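Pertussis toxin-like subunit ArtA (Escherichia coli, PDB 4Z9D) is the enzymatic subunit of a pertussis-like AB5 toxin, which binds NAD and probably ADP-ribosylates trimeric G proteins of the host cell. Local coordinates at residues R83-S94 and V157-I168. The protein carries 2 engineered substitutions. Residues are numbered along the deposited sequence; the frame is centred on the assembly and turned at random.
Sequences RANNIFYPIQPS and VPGSTFVNPGVI
Arg83, at the end of strand 77-83, and Tyr89, in edge strand 88-90, grip the extended tail 157-168 as it runs without regular structure along the connection between two beta-sheets of the ADP-ribosyltransferase fold. The Arg83 chain bends at chi3 (62°) and turns its guanidinium across the Thr161 side chain. NH1 donates in its own plane to Thr161 OG1 at 2.9 Å, and NH2 reaches Val157 O, also at 2.9 Å but tilted from that plane; NE adds a weak bond to the same carbonyl. Thr161 OG1, which accepts from NH1, in turn donates to Ala84 O (2.7 Å), and the two bonds fix the hydroxyl's rotation. Beyond it the type I turn Asn85-Phe88, which carries an Asx turn closed by Asn85 OD1, leads into strand 88-90, and the tail follows along the side of this strand away from strand 118-122. There Asn164 N bonds to Phe88 O at 2.9 Å, while Val163 lays CG1 on Ala84 CB and CG2 on the Pro90 ring. The Tyr89 ring is sandwiched: Asn164 CB lies over one face, 3.9 Å from the centroid, and Ile168 CG1 over the opposite one, both as CH-pi contacts. The Asn164 side chain points the same way as the tyrosine, its amide over the CE2 side of the face that CB covers, planes 24° apart, held by its own Asx turn, OD1 accepting from Gly166 N in the carbonyl plane. Near the start of helix 92-100, Ser94 OG accepts an almost straight bond from Ile168 N (2.9 Å, 174°) and donates to a water that bridges Pro90 O and Gly166 O.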
loop_
_atom_site.group_PDB
_atom_site.type_symbol
_atom_site.label_atom_id
_atom_site.label_comp_id
_atom_site.label_asym_id
_atom_site.label_seq_id
_atom_site.Cartn_x
_atom_site.Cartn_y
_atom_site.Cartn_z
ATOM N N ARG A 83 -8.582 -3.443 -6.867
ATOM C CA ARG A 83 -9.852 -3.670 -6.191
ATOM C C ARG A 83 -9.603 -4.275 -4.815
ATOM O O ARG A 83 -8.919 -5.291 -4.678
ATOM C CB ARG A 83 -10.774 -4.577 -7.011
ATOM C CG ARG A 83 -12.026 -5.012 -6.249
ATOM C CD ARG A 83 -13.043 -5.659 -7.183
ATOM N NE ARG A 83 -12.517 -6.877 -7.797
ATOM C CZ ARG A 83 -12.386 -8.048 -7.169
ATOM N NH1 ARG A 83 -12.731 -8.166 -5.891
ATOM N NH2 ARG A 83 -11.905 -9.101 -7.818
ATOM N N ALA A 84 -10.122 -3.616 -3.786
ATOM C CA ALA A 84 -9.953 -4.091 -2.417
ATOM C C ALA A 84 -11.040 -5.098 -2.086
ATOM O O ALA A 84 -12.150 -5.025 -2.619
ATOM C CB ALA A 84 -9.996 -2.930 -1.425
ATOM N N ASN A 85 -10.709 -6.056 -1.235
ATOM C CA ASN A 85 -11.708 -6.990 -0.713
ATOM C C ASN A 85 -11.382 -7.305 0.747
ATOM O O ASN A 85 -10.736 -6.495 1.407
ATOM C CB ASN A 85 -11.802 -8.254 -1.579
ATOM C CG ASN A 85 -10.489 -8.983 -1.721
ATOM O OD1 ASN A 85 -9.553 -8.784 -0.943
ATOM N ND2 ASN A 85 -10.418 -9.863 -2.724
ATOM N N ASN A 86 -11.853 -8.438 1.269
ATOM C CA ASN A 86 -11.737 -8.694 2.709
ATOM C C ASN A 86 -10.298 -8.983 3.169
ATOM O O ASN A 86 -10.040 -9.165 4.354
ATOM C CB ASN A 86 -12.648 -9.849 3.130
ATOM C CG ASN A 86 -14.127 -9.471 3.140
ATOM O OD1 ASN A 86 -14.981 -10.335 3.341
ATOM N ND2 ASN A 86 -14.436 -8.186 2.943
ATOM N N ILE A 87 -9.381 -9.031 2.213
ATOM C CA ILE A 87 -7.951 -9.165 2.464
ATOM C C ILE A 87 -7.361 -7.829 2.944
ATOM O O ILE A 87 -6.303 -7.787 3.578
ATOM C CB ILE A 87 -7.226 -9.607 1.146
ATOM C CG1 ILE A 87 -7.799 -10.927 0.618
ATOM C CG2 ILE A 87 -5.701 -9.681 1.304
ATOM C CD1 ILE A 87 -7.243 -11.332 -0.743
ATOM N N PHE A 88 -8.100 -6.755 2.681
ATOM C CA PHE A 88 -7.666 -5.383 2.937
ATOM C C PHE A 88 -8.310 -4.851 4.204
ATOM O O PHE A 88 -9.499 -5.065 4.440
ATOM C CB PHE A 88 -8.021 -4.470 1.756
ATOM C CG PHE A 88 -7.311 -4.817 0.468
ATOM C CD1 PHE A 88 -7.612 -5.993 -0.213
ATOM C CD2 PHE A 88 -6.365 -3.952 -0.075
ATOM C CE1 PHE A 88 -6.990 -6.311 -1.409
ATOM C CE2 PHE A 88 -5.729 -4.259 -1.273
ATOM C CZ PHE A 88 -6.044 -5.443 -1.943
ATOM N N TYR A 89 -7.527 -4.151 5.011
ATOM C CA TYR A 89 -8.001 -3.557 6.271
ATOM C C TYR A 89 -7.607 -2.093 6.358
ATOM O O TYR A 89 -6.438 -1.775 6.195
ATOM C CB TYR A 89 -7.402 -4.277 7.487
ATOM C CG TYR A 89 -7.814 -5.716 7.675
ATOM C CD1 TYR A 89 -7.228 -6.736 6.931
ATOM C CD2 TYR A 89 -8.743 -6.062 8.649
ATOM C CE1 TYR A 89 -7.600 -8.063 7.125
ATOM C CE2 TYR A 89 -9.114 -7.388 8.852
ATOM C CZ TYR A 89 -8.540 -8.372 8.091
ATOM O OH TYR A 89 -8.909 -9.680 8.300
ATOM N N PRO A 90 -8.572 -1.197 6.593
ATOM C CA PRO A 90 -8.189 0.157 7.003
ATOM C C PRO A 90 -7.465 0.074 8.346
ATOM O O PRO A 90 -7.827 -0.776 9.163
ATOM C CB PRO A 90 -9.531 0.891 7.137
ATOM C CG PRO A 90 -10.527 0.028 6.415
ATOM C CD PRO A 90 -10.027 -1.379 6.581
ATOM N N ILE A 91 -6.476 0.925 8.600
ATOM C CA ILE A 91 -5.660 0.707 9.793
ATOM C C ILE A 91 -6.301 1.199 11.096
ATOM O O ILE A 91 -5.939 0.746 12.174
ATOM C CB ILE A 91 -4.264 1.366 9.657
ATOM C CG1 ILE A 91 -4.364 2.878 9.496
ATOM C CG2 ILE A 91 -3.487 0.754 8.490
ATOM C CD1 ILE A 91 -3.011 3.547 9.446
ATOM N N GLN A 92 -7.275 2.094 11.006
ATOM C CA GLN A 92 -7.782 2.766 12.200
ATOM C C GLN A 92 -8.370 1.839 13.294
ATOM O O GLN A 92 -8.072 2.033 14.471
ATOM C CB GLN A 92 -8.823 3.812 11.782
ATOM C CG GLN A 92 -9.358 4.664 12.906
ATOM C CD GLN A 92 -10.318 5.733 12.392
ATOM O OE1 GLN A 92 -9.896 6.817 11.989
ATOM N NE2 GLN A 92 -11.615 5.427 12.404
ATOM N N PRO A 93 -9.212 0.846 12.930
ATOM C CA PRO A 93 -9.723 -0.036 13.987
ATOM C C PRO A 93 -8.611 -0.780 14.714
ATOM O O PRO A 93 -8.714 -1.059 15.919
ATOM C CB PRO A 93 -10.621 -1.020 13.226
ATOM C CG PRO A 93 -11.053 -0.245 12.016
ATOM C CD PRO A 93 -9.843 0.547 11.630
ATOM N N SER A 94 -7.554 -1.112 13.984
ATOM C CA SER A 94 -6.442 -1.828 14.604
ATOM C C SER A 94 -5.624 -0.890 15.476
ATOM O O SER A 94 -5.186 -1.273 16.563
ATOM C CB SER A 94 -5.561 -2.489 13.550
ATOM O OG SER A 94 -6.262 -3.551 12.923
ATOM N N VAL A 157 -10.408 -9.393 -12.654
ATOM C CA VAL A 157 -11.727 -9.958 -12.373
ATOM C C VAL A 157 -12.618 -8.914 -11.722
ATOM O O VAL A 157 -12.379 -8.513 -10.586
ATOM C CB VAL A 157 -11.623 -11.208 -11.459
ATOM C CG1 VAL A 157 -13.002 -11.668 -11.008
ATOM C CG2 VAL A 157 -10.893 -12.319 -12.182
ATOM N N PRO A 158 -13.642 -8.451 -12.454
ATOM C CA PRO A 158 -14.531 -7.397 -11.956
ATOM C C PRO A 158 -15.438 -7.880 -10.840
ATOM O O PRO A 158 -15.748 -9.068 -10.756
ATOM C CB PRO A 158 -15.372 -7.016 -13.183
ATOM C CG PRO A 158 -14.703 -7.645 -14.358
ATOM C CD PRO A 158 -13.953 -8.830 -13.844
ATOM N N GLY A 159 -15.854 -6.949 -9.994
ATOM C CA GLY A 159 -16.833 -7.221 -8.961
ATOM C C GLY A 159 -16.956 -6.015 -8.060
ATOM O O GLY A 159 -16.163 -5.072 -8.149
ATOM N N SER A 160 -17.962 -6.033 -7.198
ATOM C CA SER A 160 -18.122 -4.970 -6.226
ATOM C C SER A 160 -17.815 -5.580 -4.875
ATOM O O SER A 160 -18.617 -6.341 -4.337
ATOM C CB SER A 160 -19.532 -4.380 -6.275
ATOM O OG SER A 160 -19.778 -3.775 -7.534
ATOM N N THR A 161 -16.643 -5.259 -4.340
ATOM C CA THR A 161 -16.174 -5.849 -3.089
ATOM C C THR A 161 -15.635 -4.743 -2.191
ATOM O O THR A 161 -15.391 -3.633 -2.657
ATOM C CB THR A 161 -15.086 -6.923 -3.331
ATOM O OG1 THR A 161 -13.983 -6.347 -4.038
ATOM C CG2 THR A 161 -15.642 -8.076 -4.166
ATOM N N PHE A 162 -15.487 -5.043 -0.899
ATOM C CA PHE A 162 -15.159 -4.044 0.130
ATOM C C PHE A 162 -14.099 -4.527 1.110
ATOM O O PHE A 162 -13.919 -5.725 1.285
ATOM C CB PHE A 162 -16.404 -3.650 0.923
ATOM C CG PHE A 162 -17.457 -2.992 0.090
ATOM C CD1 PHE A 162 -17.539 -1.601 0.035
ATOM C CD2 PHE A 162 -18.342 -3.752 -0.658
ATOM C CE1 PHE A 162 -18.507 -0.978 -0.740
ATOM C CE2 PHE A 162 -19.311 -3.134 -1.453
ATOM C CZ PHE A 162 -19.393 -1.742 -1.484
ATOM N N VAL A 163 -13.403 -3.588 1.744
ATOM C CA VAL A 163 -12.439 -3.934 2.790
ATOM C C VAL A 163 -13.124 -4.642 3.966
ATOM O O VAL A 163 -14.336 -4.553 4.148
ATOM C CB VAL A 163 -11.717 -2.690 3.317
ATOM C CG1 VAL A 163 -10.983 -1.963 2.174
ATOM C CG2 VAL A 163 -12.717 -1.768 4.005
ATOM N N ASN A 164 -12.339 -5.369 4.753
ATOM C CA ASN A 164 -12.813 -5.886 6.026
ATOM C C ASN A 164 -12.885 -4.703 6.983
ATOM O O ASN A 164 -11.926 -3.954 7.097
ATOM C CB ASN A 164 -11.859 -6.980 6.545
ATOM C CG ASN A 164 -12.382 -7.694 7.771
ATOM O OD1 ASN A 164 -12.638 -7.077 8.808
ATOM N ND2 ASN A 164 -12.515 -9.013 7.672
ATOM N N PRO A 165 -14.036 -4.495 7.637
ATOM C CA PRO A 165 -14.187 -3.287 8.453
ATOM C C PRO A 165 -13.587 -3.420 9.853
ATOM O O PRO A 165 -13.636 -2.458 10.623
ATOM C CB PRO A 165 -15.710 -3.114 8.531
ATOM C CG PRO A 165 -16.218 -4.512 8.526
ATOM C CD PRO A 165 -15.281 -5.279 7.589
ATOM N N GLY A 166 -13.023 -4.583 10.174
ATOM C CA GLY A 166 -12.663 -4.871 11.549
ATOM C C GLY A 166 -11.195 -4.756 11.911
ATOM O O GLY A 166 -10.400 -4.114 11.217
ATOM N N VAL A 167 -10.845 -5.370 13.033
ATOM C CA VAL A 167 -9.465 -5.405 13.503
ATOM C C VAL A 167 -8.678 -6.484 12.775
ATOM O O VAL A 167 -9.199 -7.557 12.495
ATOM C CB VAL A 167 -9.413 -5.647 15.028
ATOM C CG1 VAL A 167 -7.950 -5.748 15.543
ATOM C CG2 VAL A 167 -10.182 -4.539 15.752
ATOM N N ILE A 168 -7.431 -6.187 12.436
ATOM C CA ILE A 168 -6.547 -7.205 11.865
ATOM C C ILE A 168 -6.298 -8.346 12.860
ATOM O O ILE A 168 -5.871 -8.107 13.989
ATOM C CB ILE A 168 -5.208 -6.599 11.462
ATOM C CG1 ILE A 168 -5.400 -5.498 10.415
ATOM C CG2 ILE A 168 -4.248 -7.682 10.991
ATOM C CD1 ILE A 168 -4.152 -4.631 10.256
HETATM O O HOH W 1 -8.041 -2.541 11.124
#